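Local atomic coordinates of SusD superfamily protein (Bacteroides vulgatus, PDB entry 3MYV), a protein that probably binds polysaccharide at the bacterial outer membrane as a SusD-type glycan-binding protein. Residues Met48-Glu53 with Tyr414-Val419; Tyr81-Ala86 with Ala115-Cys120; Tyr229-Tyr234 with Gly292-His297; Gln355-Leu360 with Val373-Tyr378. All blocks are in the same frame, centred on the assembly; numbering follows the deposited sequence.

Interaction 1. Residues Met48-Glu53 with Tyr414-Val419. With EDO (1,2-ethanediol), chain D.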
# COMPACT_ATOMS: atom_id res chain seq x y z
N MSE A 48 -5.57 -12.60 5.85
CA MSE A 48 -4.30 -13.30 5.98
C MSE A 48 -3.89 -13.37 7.43
O MSE A 48 -4.28 -12.52 8.23
CB MSE A 48 -3.19 -12.60 5.20
CG MSE A 48 -3.46 -12.49 3.71
SE MSE A 48 -1.90 -12.24 2.60
CE MSE A 48 -1.24 -14.04 2.58
N GLN A 49 -3.14 -14.43 7.76
CA GLN A 49 -2.66 -14.61 9.11
C GLN A 49 -1.25 -15.18 9.09
O GLN A 49 -0.78 -15.74 8.08
CB GLN A 49 -3.61 -15.54 9.88
CG GLN A 49 -3.63 -16.98 9.34
CD GLN A 49 -4.27 -17.94 10.30
OE1 GLN A 49 -5.49 -18.07 10.35
NE2 GLN A 49 -3.44 -18.64 11.05
N SER A 50 -0.58 -15.04 10.22
CA SER A 50 0.71 -15.68 10.43
C SER A 50 0.62 -17.20 10.57
O SER A 50 -0.39 -17.76 10.98
CB SER A 50 1.34 -15.11 11.73
OG SER A 50 2.64 -15.62 11.94
N SER A 51 1.71 -17.87 10.21
CA SER A 51 1.92 -19.24 10.61
C SER A 51 2.57 -19.18 12.00
O SER A 51 2.65 -18.11 12.60
CB SER A 51 2.87 -19.93 9.64
OG SER A 51 4.13 -19.28 9.66
N GLU A 52 3.12 -20.31 12.46
CA GLU A 52 3.86 -20.35 13.72
C GLU A 52 5.26 -19.73 13.59
O GLU A 52 5.93 -19.49 14.58
CB GLU A 52 3.98 -21.78 14.27
CG GLU A 52 2.64 -22.44 14.58
CD GLU A 52 2.77 -23.91 14.94
OE1 GLU A 52 3.88 -24.36 15.32
OE2 GLU A 52 1.76 -24.63 14.83
N GLU A 53 5.71 -19.47 12.36
CA GLU A 53 7.03 -18.93 12.15
C GLU A 53 7.16 -17.52 12.73
O GLU A 53 6.19 -16.77 12.77
CB GLU A 53 7.36 -18.89 10.66
CG GLU A 53 7.39 -20.25 10.01
CD GLU A 53 8.61 -21.06 10.39
OE1 GLU A 53 9.73 -20.49 10.37
OE2 GLU A 53 8.47 -22.26 10.67
N TYR A 414 -8.32 -21.35 11.55
CA TYR A 414 -7.04 -21.80 12.05
C TYR A 414 -6.19 -20.61 12.54
O TYR A 414 -4.95 -20.64 12.49
CB TYR A 414 -6.32 -22.65 11.00
CG TYR A 414 -6.29 -22.16 9.56
CD1 TYR A 414 -5.32 -21.24 9.13
CD2 TYR A 414 -7.16 -22.68 8.60
CE1 TYR A 414 -5.26 -20.81 7.81
CE2 TYR A 414 -7.11 -22.28 7.28
CZ TYR A 414 -6.15 -21.34 6.88
OH TYR A 414 -6.10 -20.95 5.56
N HIS A 415 -6.85 -19.60 13.06
CA HIS A 415 -6.15 -18.52 13.74
C HIS A 415 -5.31 -19.04 14.90
O HIS A 415 -5.65 -20.05 15.55
CB HIS A 415 -7.13 -17.45 14.24
CG HIS A 415 -7.57 -16.49 13.17
ND1 HIS A 415 -6.78 -15.45 12.74
CD2 HIS A 415 -8.72 -16.41 12.47
CE1 HIS A 415 -7.42 -14.78 11.80
NE2 HIS A 415 -8.60 -15.35 11.61
N LEU A 416 -4.20 -18.36 15.16
CA LEU A 416 -3.33 -18.72 16.27
C LEU A 416 -3.90 -18.36 17.63
O LEU A 416 -4.72 -17.43 17.74
CB LEU A 416 -1.98 -18.03 16.12
CG LEU A 416 -1.21 -18.23 14.81
CD1 LEU A 416 0.18 -17.60 14.93
CD2 LEU A 416 -1.11 -19.71 14.46
N PRO A 417 -3.45 -19.06 18.67
CA PRO A 417 -3.93 -18.68 20.01
C PRO A 417 -3.58 -17.23 20.35
O PRO A 417 -2.56 -16.72 19.92
CB PRO A 417 -3.17 -19.64 20.96
CG PRO A 417 -2.75 -20.79 20.10
CD PRO A 417 -2.56 -20.23 18.70
N SER A 418 -4.44 -16.59 21.12
CA SER A 418 -4.21 -15.25 21.61
C SER A 418 -4.22 -14.15 20.57
O SER A 418 -3.91 -13.01 20.91
CB SER A 418 -2.93 -15.19 22.43
OG SER A 418 -3.03 -16.05 23.54
N VAL A 419 -4.62 -14.45 19.33
CA VAL A 419 -4.84 -13.39 18.34
C VAL A 419 -5.86 -12.38 18.91
O VAL A 419 -6.76 -12.76 19.68
CB VAL A 419 -5.32 -13.92 16.98
CG1 VAL A 419 -6.70 -14.60 17.11
CG2 VAL A 419 -5.33 -12.79 15.94
C1 EDO D . 3.39 -26.84 12.57
O1 EDO D . 3.08 -28.21 12.46
C2 EDO D . 4.83 -26.77 13.02
O2 EDO D . 4.83 -26.43 14.41
O HOH W 1 -8.14 -18.88 9.79

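Interaction 2. Residues Tyr81-Ala86 with Ala115-Cys120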
# COMPACT_ATOMS: atom_id res chain seq x y z
N TYR A 81 14.16 8.25 6.33
CA TYR A 81 15.42 8.35 5.65
C TYR A 81 15.20 8.81 4.21
O TYR A 81 15.89 9.69 3.71
CB TYR A 81 16.20 7.01 5.71
CG TYR A 81 17.62 7.14 5.19
CD1 TYR A 81 17.91 7.03 3.83
CD2 TYR A 81 18.67 7.42 6.06
CE1 TYR A 81 19.18 7.17 3.35
CE2 TYR A 81 19.97 7.57 5.58
CZ TYR A 81 20.21 7.45 4.22
OH TYR A 81 21.47 7.59 3.73
N ILE A 82 14.23 8.21 3.55
CA ILE A 82 13.91 8.57 2.18
C ILE A 82 13.45 10.03 2.09
O ILE A 82 13.86 10.76 1.17
CB ILE A 82 12.87 7.60 1.57
CG1 ILE A 82 13.44 6.18 1.44
CG2 ILE A 82 12.42 8.09 0.17
CD1 ILE A 82 12.36 5.08 1.24
N LEU A 83 12.61 10.46 3.03
CA LEU A 83 12.15 11.85 3.07
C LEU A 83 13.32 12.84 3.17
O LEU A 83 13.32 13.86 2.52
CB LEU A 83 11.20 12.04 4.26
CG LEU A 83 9.75 11.58 4.02
CD1 LEU A 83 8.98 11.35 5.33
CD2 LEU A 83 8.98 12.59 3.13
N ARG A 84 14.30 12.54 4.01
CA ARG A 84 15.48 13.38 4.11
C ARG A 84 16.21 13.45 2.79
O ARG A 84 16.59 14.56 2.36
CB ARG A 84 16.46 12.84 5.17
CG ARG A 84 17.80 13.60 5.19
CD ARG A 84 18.92 12.79 5.83
NE ARG A 84 18.92 12.98 7.27
N GLU A 85 16.47 12.30 2.16
CA GLU A 85 17.20 12.30 0.86
C GLU A 85 16.39 13.02 -0.23
O GLU A 85 16.96 13.76 -1.08
CB GLU A 85 17.57 10.87 0.39
CG GLU A 85 18.51 10.11 1.31
CD GLU A 85 19.87 10.75 1.44
OE1 GLU A 85 20.55 10.89 0.41
OE2 GLU A 85 20.26 11.12 2.56
N ALA A 86 15.07 12.84 -0.20
CA ALA A 86 14.18 13.47 -1.17
C ALA A 86 14.24 15.00 -1.05
O ALA A 86 14.31 15.72 -2.05
CB ALA A 86 12.76 12.98 -0.99
N ALA A 115 6.31 13.23 -5.40
CA ALA A 115 5.41 12.05 -5.29
C ALA A 115 5.97 11.04 -4.26
O ALA A 115 5.23 10.50 -3.44
CB ALA A 115 5.23 11.39 -6.69
N VAL A 116 7.28 10.79 -4.33
CA VAL A 116 7.98 9.95 -3.33
C VAL A 116 7.77 10.49 -1.90
O VAL A 116 7.39 9.75 -0.99
CB VAL A 116 9.47 9.75 -3.68
CG1 VAL A 116 10.19 8.96 -2.57
CG2 VAL A 116 9.63 9.01 -5.06
N ILE A 117 7.94 11.79 -1.72
CA ILE A 117 7.74 12.42 -0.42
C ILE A 117 6.31 12.22 0.09
O ILE A 117 6.09 11.84 1.23
CB ILE A 117 8.10 13.94 -0.50
CG1 ILE A 117 9.63 14.08 -0.60
CG2 ILE A 117 7.48 14.73 0.68
CD1 ILE A 117 10.13 15.50 -1.07
N ALA A 118 5.35 12.41 -0.80
CA ALA A 118 3.95 12.22 -0.46
C ALA A 118 3.66 10.76 -0.05
O ALA A 118 3.00 10.53 0.93
CB ALA A 118 3.04 12.67 -1.65
N LEU A 119 4.17 9.79 -0.79
CA LEU A 119 3.97 8.38 -0.43
C LEU A 119 4.56 8.03 0.94
O LEU A 119 3.87 7.43 1.80
CB LEU A 119 4.57 7.48 -1.52
CG LEU A 119 4.43 5.98 -1.31
CD1 LEU A 119 2.95 5.62 -1.08
CD2 LEU A 119 4.99 5.24 -2.53
N CYS A 120 5.80 8.45 1.18
CA CYS A 120 6.47 8.19 2.44
C CYS A 120 5.70 8.81 3.59
O CYS A 120 5.41 8.16 4.61
CB CYS A 120 7.88 8.77 2.41
SG CYS A 120 9.01 7.83 1.37

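Interaction 3. Residues Tyr229-Tyr234 with Gly292-His297. With EDO (1,2-ethanediol), chain H.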
# COMPACT_ATOMS: atom_id res chain seq x y z
N TYR A 229 -6.36 -6.82 -16.64
CA TYR A 229 -6.13 -8.23 -17.05
C TYR A 229 -7.45 -8.94 -17.25
O TYR A 229 -8.28 -8.97 -16.36
CB TYR A 229 -5.32 -9.01 -16.00
CG TYR A 229 -4.07 -8.29 -15.59
CD1 TYR A 229 -3.13 -7.93 -16.55
CD2 TYR A 229 -3.83 -7.93 -14.27
CE1 TYR A 229 -2.02 -7.22 -16.21
CE2 TYR A 229 -2.68 -7.23 -13.92
CZ TYR A 229 -1.78 -6.88 -14.91
OH TYR A 229 -0.65 -6.13 -14.63
N PRO A 230 -7.64 -9.59 -18.43
CA PRO A 230 -8.83 -10.42 -18.64
C PRO A 230 -8.84 -11.62 -17.72
O PRO A 230 -7.77 -12.07 -17.24
CB PRO A 230 -8.68 -10.91 -20.09
CG PRO A 230 -7.60 -10.14 -20.69
CD PRO A 230 -6.79 -9.48 -19.63
N HIS A 231 -10.05 -12.13 -17.48
CA HIS A 231 -10.30 -13.29 -16.65
C HIS A 231 -9.28 -14.43 -16.94
O HIS A 231 -8.64 -14.96 -16.03
CB HIS A 231 -11.73 -13.77 -16.91
CG HIS A 231 -12.12 -14.99 -16.13
ND1 HIS A 231 -12.61 -14.93 -14.85
CD2 HIS A 231 -12.10 -16.30 -16.47
CE1 HIS A 231 -12.89 -16.15 -14.43
NE2 HIS A 231 -12.57 -17.00 -15.39
N GLU A 232 -9.14 -14.76 -18.21
CA GLU A 232 -8.33 -15.92 -18.66
C GLU A 232 -6.83 -15.69 -18.53
O GLU A 232 -6.07 -16.64 -18.61
CB GLU A 232 -8.59 -16.31 -20.12
CG GLU A 232 -9.91 -15.94 -20.67
CD GLU A 232 -9.99 -14.45 -21.05
OE1 GLU A 232 -9.26 -13.98 -21.97
OE2 GLU A 232 -10.80 -13.77 -20.39
N LYS A 233 -6.42 -14.44 -18.36
CA LYS A 233 -5.02 -14.09 -18.25
C LYS A 233 -4.63 -13.59 -16.85
O LYS A 233 -3.49 -13.16 -16.64
CB LYS A 233 -4.70 -12.97 -19.23
CG LYS A 233 -5.14 -13.26 -20.64
CD LYS A 233 -4.17 -14.14 -21.35
CE LYS A 233 -4.46 -14.14 -22.85
NZ LYS A 233 -3.80 -15.31 -23.50
N TYR A 234 -5.57 -13.59 -15.93
CA TYR A 234 -5.35 -13.02 -14.58
C TYR A 234 -4.25 -13.73 -13.79
O TYR A 234 -3.33 -13.09 -13.27
CB TYR A 234 -6.67 -13.04 -13.80
CG TYR A 234 -6.64 -12.31 -12.48
CD1 TYR A 234 -6.84 -10.95 -12.41
CD2 TYR A 234 -6.40 -13.01 -11.29
CE1 TYR A 234 -6.85 -10.31 -11.18
CE2 TYR A 234 -6.39 -12.37 -10.09
CZ TYR A 234 -6.59 -11.02 -10.04
OH TYR A 234 -6.60 -10.39 -8.82
N GLY A 292 -15.77 -20.46 -9.91
CA GLY A 292 -15.67 -19.75 -11.15
C GLY A 292 -14.90 -18.43 -11.04
O GLY A 292 -14.62 -17.82 -12.07
N ASP A 293 -14.58 -17.99 -9.83
CA ASP A 293 -13.85 -16.72 -9.67
C ASP A 293 -12.37 -17.02 -9.72
O ASP A 293 -11.86 -17.77 -8.88
CB ASP A 293 -14.21 -16.02 -8.36
CG ASP A 293 -13.73 -14.59 -8.32
OD1 ASP A 293 -12.53 -14.37 -8.57
OD2 ASP A 293 -14.53 -13.68 -8.01
N VAL A 294 -11.68 -16.42 -10.70
CA VAL A 294 -10.26 -16.67 -10.95
C VAL A 294 -9.33 -16.29 -9.79
O VAL A 294 -8.20 -16.75 -9.72
CB VAL A 294 -9.77 -15.94 -12.26
CG1 VAL A 294 -9.56 -14.44 -12.04
CG2 VAL A 294 -8.49 -16.55 -12.78
N ARG A 295 -9.77 -15.40 -8.91
CA ARG A 295 -8.92 -15.00 -7.80
C ARG A 295 -8.63 -16.15 -6.83
O ARG A 295 -7.57 -16.18 -6.21
CB ARG A 295 -9.49 -13.75 -7.12
CG ARG A 295 -9.33 -12.57 -8.09
CD ARG A 295 -10.17 -11.37 -7.76
NE ARG A 295 -11.61 -11.63 -7.81
CZ ARG A 295 -12.53 -10.67 -7.63
NH1 ARG A 295 -12.16 -9.41 -7.42
NH2 ARG A 295 -13.82 -10.96 -7.68
N GLY A 296 -9.56 -17.11 -6.74
CA GLY A 296 -9.36 -18.34 -5.98
C GLY A 296 -8.29 -19.25 -6.52
O GLY A 296 -7.75 -20.05 -5.77
N HIS A 297 -7.96 -19.12 -7.80
CA HIS A 297 -6.93 -19.94 -8.41
C HIS A 297 -5.53 -19.56 -7.95
O HIS A 297 -4.57 -20.28 -8.25
CB HIS A 297 -7.00 -19.87 -9.94
CG HIS A 297 -8.35 -20.20 -10.50
ND1 HIS A 297 -8.65 -20.06 -11.83
CD2 HIS A 297 -9.49 -20.64 -9.90
CE1 HIS A 297 -9.90 -20.42 -12.05
NE2 HIS A 297 -10.44 -20.78 -10.89
C1 EDO H . -0.30 -6.80 -11.18
O1 EDO H . 0.19 -5.86 -12.14
C2 EDO H . 0.03 -8.23 -11.61
O2 EDO H . 1.44 -8.41 -11.60

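Interaction 4. Residues Gln355-Leu360 with Val373-Tyr378. With EDO (1,2-ethanediol), chain G.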
# COMPACT_ATOMS: atom_id res chain seq x y z
N GLN A 355 -22.33 5.33 -11.96
CA GLN A 355 -21.05 5.12 -12.61
C GLN A 355 -20.14 4.18 -11.80
O GLN A 355 -19.50 3.30 -12.35
CB GLN A 355 -20.38 6.47 -12.89
CG GLN A 355 -21.08 7.27 -14.01
CD GLN A 355 -20.80 8.79 -13.97
OE1 GLN A 355 -19.67 9.23 -13.77
NE2 GLN A 355 -21.86 9.59 -14.20
N GLY A 356 -20.15 4.33 -10.48
CA GLY A 356 -19.29 3.54 -9.60
C GLY A 356 -19.74 2.09 -9.58
O GLY A 356 -18.92 1.19 -9.48
N LEU A 357 -21.04 1.88 -9.73
CA LEU A 357 -21.56 0.52 -9.85
C LEU A 357 -21.04 -0.13 -11.14
O LEU A 357 -20.74 -1.32 -11.16
CB LEU A 357 -23.08 0.53 -9.86
CG LEU A 357 -23.83 -0.81 -9.85
CD1 LEU A 357 -23.28 -1.72 -8.73
CD2 LEU A 357 -25.32 -0.58 -9.72
N GLY A 358 -20.97 0.65 -12.21
CA GLY A 358 -20.43 0.18 -13.49
C GLY A 358 -18.99 -0.30 -13.30
O GLY A 358 -18.61 -1.40 -13.73
N TYR A 359 -18.19 0.52 -12.64
CA TYR A 359 -16.81 0.15 -12.34
C TYR A 359 -16.69 -1.06 -11.41
O TYR A 359 -15.83 -1.94 -11.62
CB TYR A 359 -16.05 1.36 -11.79
CG TYR A 359 -15.83 2.46 -12.79
CD1 TYR A 359 -15.34 2.18 -14.06
CD2 TYR A 359 -16.04 3.78 -12.46
CE1 TYR A 359 -15.12 3.19 -14.97
CE2 TYR A 359 -15.82 4.79 -13.34
CZ TYR A 359 -15.34 4.50 -14.60
OH TYR A 359 -15.11 5.52 -15.50
N LEU A 360 -17.55 -1.13 -10.40
CA LEU A 360 -17.56 -2.26 -9.49
C LEU A 360 -17.79 -3.53 -10.31
O LEU A 360 -17.05 -4.47 -10.16
CB LEU A 360 -18.61 -2.10 -8.39
CG LEU A 360 -18.72 -3.28 -7.40
CD1 LEU A 360 -17.33 -3.49 -6.64
CD2 LEU A 360 -19.88 -3.10 -6.50
N VAL A 373 -23.16 -7.20 -9.60
CA VAL A 373 -23.75 -6.49 -8.45
C VAL A 373 -24.88 -5.60 -8.97
O VAL A 373 -24.64 -4.73 -9.83
CB VAL A 373 -22.70 -5.65 -7.66
CG1 VAL A 373 -23.34 -4.91 -6.47
CG2 VAL A 373 -21.56 -6.55 -7.17
N THR A 374 -26.09 -5.86 -8.49
CA THR A 374 -27.26 -5.02 -8.82
C THR A 374 -27.25 -3.78 -7.91
O THR A 374 -26.64 -3.78 -6.84
CB THR A 374 -28.55 -5.76 -8.55
OG1 THR A 374 -28.61 -6.07 -7.15
CG2 THR A 374 -28.64 -7.09 -9.41
N MSE A 375 -27.96 -2.73 -8.32
CA MSE A 375 -28.03 -1.49 -7.51
C MSE A 375 -28.52 -1.76 -6.07
O MSE A 375 -27.99 -1.17 -5.10
CB MSE A 375 -28.92 -0.43 -8.21
CG MSE A 375 -29.12 0.85 -7.43
SE MSE A 375 -27.44 1.78 -7.07
CE MSE A 375 -27.17 2.59 -8.82
N ALA A 376 -29.46 -2.70 -5.93
CA ALA A 376 -30.02 -3.05 -4.61
C ALA A 376 -28.93 -3.57 -3.67
O ALA A 376 -29.00 -3.40 -2.46
CB ALA A 376 -31.14 -4.09 -4.75
N ASP A 377 -27.92 -4.21 -4.24
CA ASP A 377 -26.82 -4.82 -3.48
C ASP A 377 -25.57 -3.93 -3.42
O ASP A 377 -24.50 -4.37 -2.93
CB ASP A 377 -26.46 -6.17 -4.15
CG ASP A 377 -27.50 -7.25 -3.91
OD1 ASP A 377 -28.32 -7.08 -2.99
OD2 ASP A 377 -27.50 -8.25 -4.64
N TYR A 378 -25.65 -2.70 -3.94
CA TYR A 378 -24.48 -1.80 -4.01
C TYR A 378 -24.33 -1.02 -2.71
O TYR A 378 -24.77 0.13 -2.60
CB TYR A 378 -24.63 -0.84 -5.19
CG TYR A 378 -23.47 0.11 -5.48
CD1 TYR A 378 -22.13 -0.30 -5.36
CD2 TYR A 378 -23.71 1.38 -5.97
CE1 TYR A 378 -21.08 0.58 -5.69
CE2 TYR A 378 -22.67 2.25 -6.30
CZ TYR A 378 -21.35 1.83 -6.17
OH TYR A 378 -20.33 2.70 -6.49
C1 EDO G . -29.04 0.80 -2.48
O1 EDO G . -28.17 1.03 -3.60
C2 EDO G . -28.28 -0.01 -1.45
O2 EDO G . -27.01 0.61 -1.20

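Interaction 1. Residues Met48-Glu53 with Tyr414-Val419
Gln49 reaches from strand 48-50 to the backbone of Tyr414 through one direct hydrogen bond and a water bridge. Its NE2 donates to Tyr414 O at 2.9 Å with an N-H...O angle of 161°. The acceptor lies in the plane of the side-chain amide, whereas the donor stands above the Tyr414 carbonyl plane. NE2 also donates to Ser50 O, on its own strand, at 3.2 Å. A water donates to Gln49 OE1 (2.8 Å) and accepts from Tyr414 N (3.0 Å), so the amide serves the backbone O of Tyr414 directly and its backbone N through the water, and the amide's rotation is fixed. An alanine here would probably leave Tyr414 O without this donor and the water without one of its acceptors.

Non-bonded contacts complete the interface. Gln49 OE1 lies 3.7 Å above one face of the His415 ring, toward its rim, and Leu416 CD1 packs 3.4 Å from Ser51 O. Further out, Tyr61 binds His415 ND1 and Val279 O binds Tyr414 OH. The two-stranded antiparallel ribbon of 48-50 with 277-279 is joined to the loop bearing the type II turn Leu416-Val419 chiefly by Gln49, with Leu416 and the Tyr414 hydroxyl adding to it.

Interaction 2. Residues Tyr81-Ala86 with Ala115-Cys120
No ring or other flat side chain takes part where Ile82, Leu83 and Ala86 meet Val116, Ile117 and Cys120; the nearest approach to a flat group is that of Leu83 CD2 to the peptide O of Ile117, 3.5 Å. The remaining contacts are among aliphatic groups, with one thiol, Cys120 SG, taking part. Ile82 CG2, anti to its backbone N, meets both Val116 CG1 and Cys120 SG, each at 3.6 Å, and the Ile82 and Val116 side chains cross at about a right angle. Leu83 CG packs on Cys120 CB (3.7 Å), while its CD2 branch rests on Ile117 CG2 (3.6 Å). The tightest point is Ala86 CB against Ile117 CG1, 3.3 Å, closer than usual van der Waals contact. An alanine in place of Ile117 would probably open a gap beside Ala86 and Leu83, since CG1, CD1 and CG2 carry most of its packing.

The segment axes approach to 9.4 Å and run nearly antiparallel (156°), which identifies a packed pair of neighbouring helices, 77-94 and 103-128. Tyr24 and Leu26 of helix 13-27 cover Val116 and Ile82. With all six touching residues buried and no hydrogen bond between the segments, cohesion here depends on shape fit and exclusion of water.

Interaction 3. Residues Tyr229-Tyr234 with Gly292-His297
Tyr234 and Val294 form the close-packed half of the contact, with Arg295 beside them. Val294 CG1 lies 3.5 Å from Tyr234 CD2, though Val294 was modelled in two conformers and the exact place of its methyls is therefore less certain. Arg295 CG comes within 3.6 Å of Tyr234 CE2, approaching the ring obliquely, and the ring and guanidinium planes stand 83° apart. Tyr234 CG is anti to the backbone N (chi1 -172°), which puts CG 3.6 Å from Val294 CG1.

The other part, around His231 and Gly292, is less enclosed: both residues are partly exposed. Here the His231 ring presents its edge to Gly292 O, with CE1 3.4 Å away and the oxygen near the ring plane. Val294 CB makes an off-centre CH-pi contact with the same ring, 4.2 Å from its centroid. No hydrogen bond joins the two segments; His231 ND1 instead binds Arg366 O, and Val294 is joined by its backbone to Gly367, so both segments dock on the end of helix 350-367.

On the buried side, Arg295 grips Asp293 side-on, NE to OD1 at 3.0 Å and NH2 to OD2 at 2.8 Å, each through a syn lone pair. The anti lone pair of OD1 takes Arg295 N in an Asx turn. Glu386 and Glu390 also pair with the guanidinium, and Glu390 binds Tyr234 OH. Arg295 thus sits among three carboxylates, whose charge it probably offsets in part, while apolar and aromatic surfaces make the direct contact.

Interaction 4. Residues Gln355-Leu360 with Val373-Tyr378
An apolar contact between helix 350-367 and the loop leading to helix 380-391 brings Leu357 and Leu360 against Val373, Met375 and Tyr378. Leu357 carries most of it. Its CD1 lies over one face of the Tyr378 ring, 4.1 Å from the centroid and 25° off the normal, a CH-pi contact, and also 3.5 Å from Val373 O. The anti chi1 (-175°) puts CG beside Val373 O, from where CD1 and CD2 part to Tyr378 and Met375, CD2 coming 3.6 Å from Met375 CA. Deeper in, Leu360 CD2 touches both Val373 CG2 (3.9 Å) and Tyr378 CD1 (3.8 Å).

Gly356 makes room for the end of the tyrosine: Tyr378 OH stands 3.2 Å from Gly356 C, where a CB on that residue would collide with the hydroxyl. The hydroxyl is bonded to Ala342 O of helix 334-348, so Tyr378 spans from the loop across helix 350-367 to a third helix. On the outer side, ethanediol O1, probably from the crystallisation liquor, donates to Met375 O and its O2 to Tyr378 O, each at 2.7 Å. Hydrophobic packing thus joins loop to helix, with no hydrogen bond between the two segments, while the buried tyrosine hydroxyl is satisfied by a helix carbonyl.

Overall arrangement
From the N terminus, interaction 1 opens first, at strand 48-50, and closes last, when the loop 414-419 returns to it, so the other three contacts are nested within its 360-residue span. Inside it they follow in series without crossing. Interaction 2 closes a helical hairpin between residues 81 and 120, on the far side of the chain's centre from the other three. Interaction 3 joins two loops flanking strand 248-252 and helix 281-288, and interaction 4 ties helix 350-367 to the following loop. Interactions 3 and 4 are neighbours, their nearest atoms about 7 Å apart: interaction 4 contains part of helix 350-367, and interaction 3 bonds to its C-terminal residues Arg366 and Gly367.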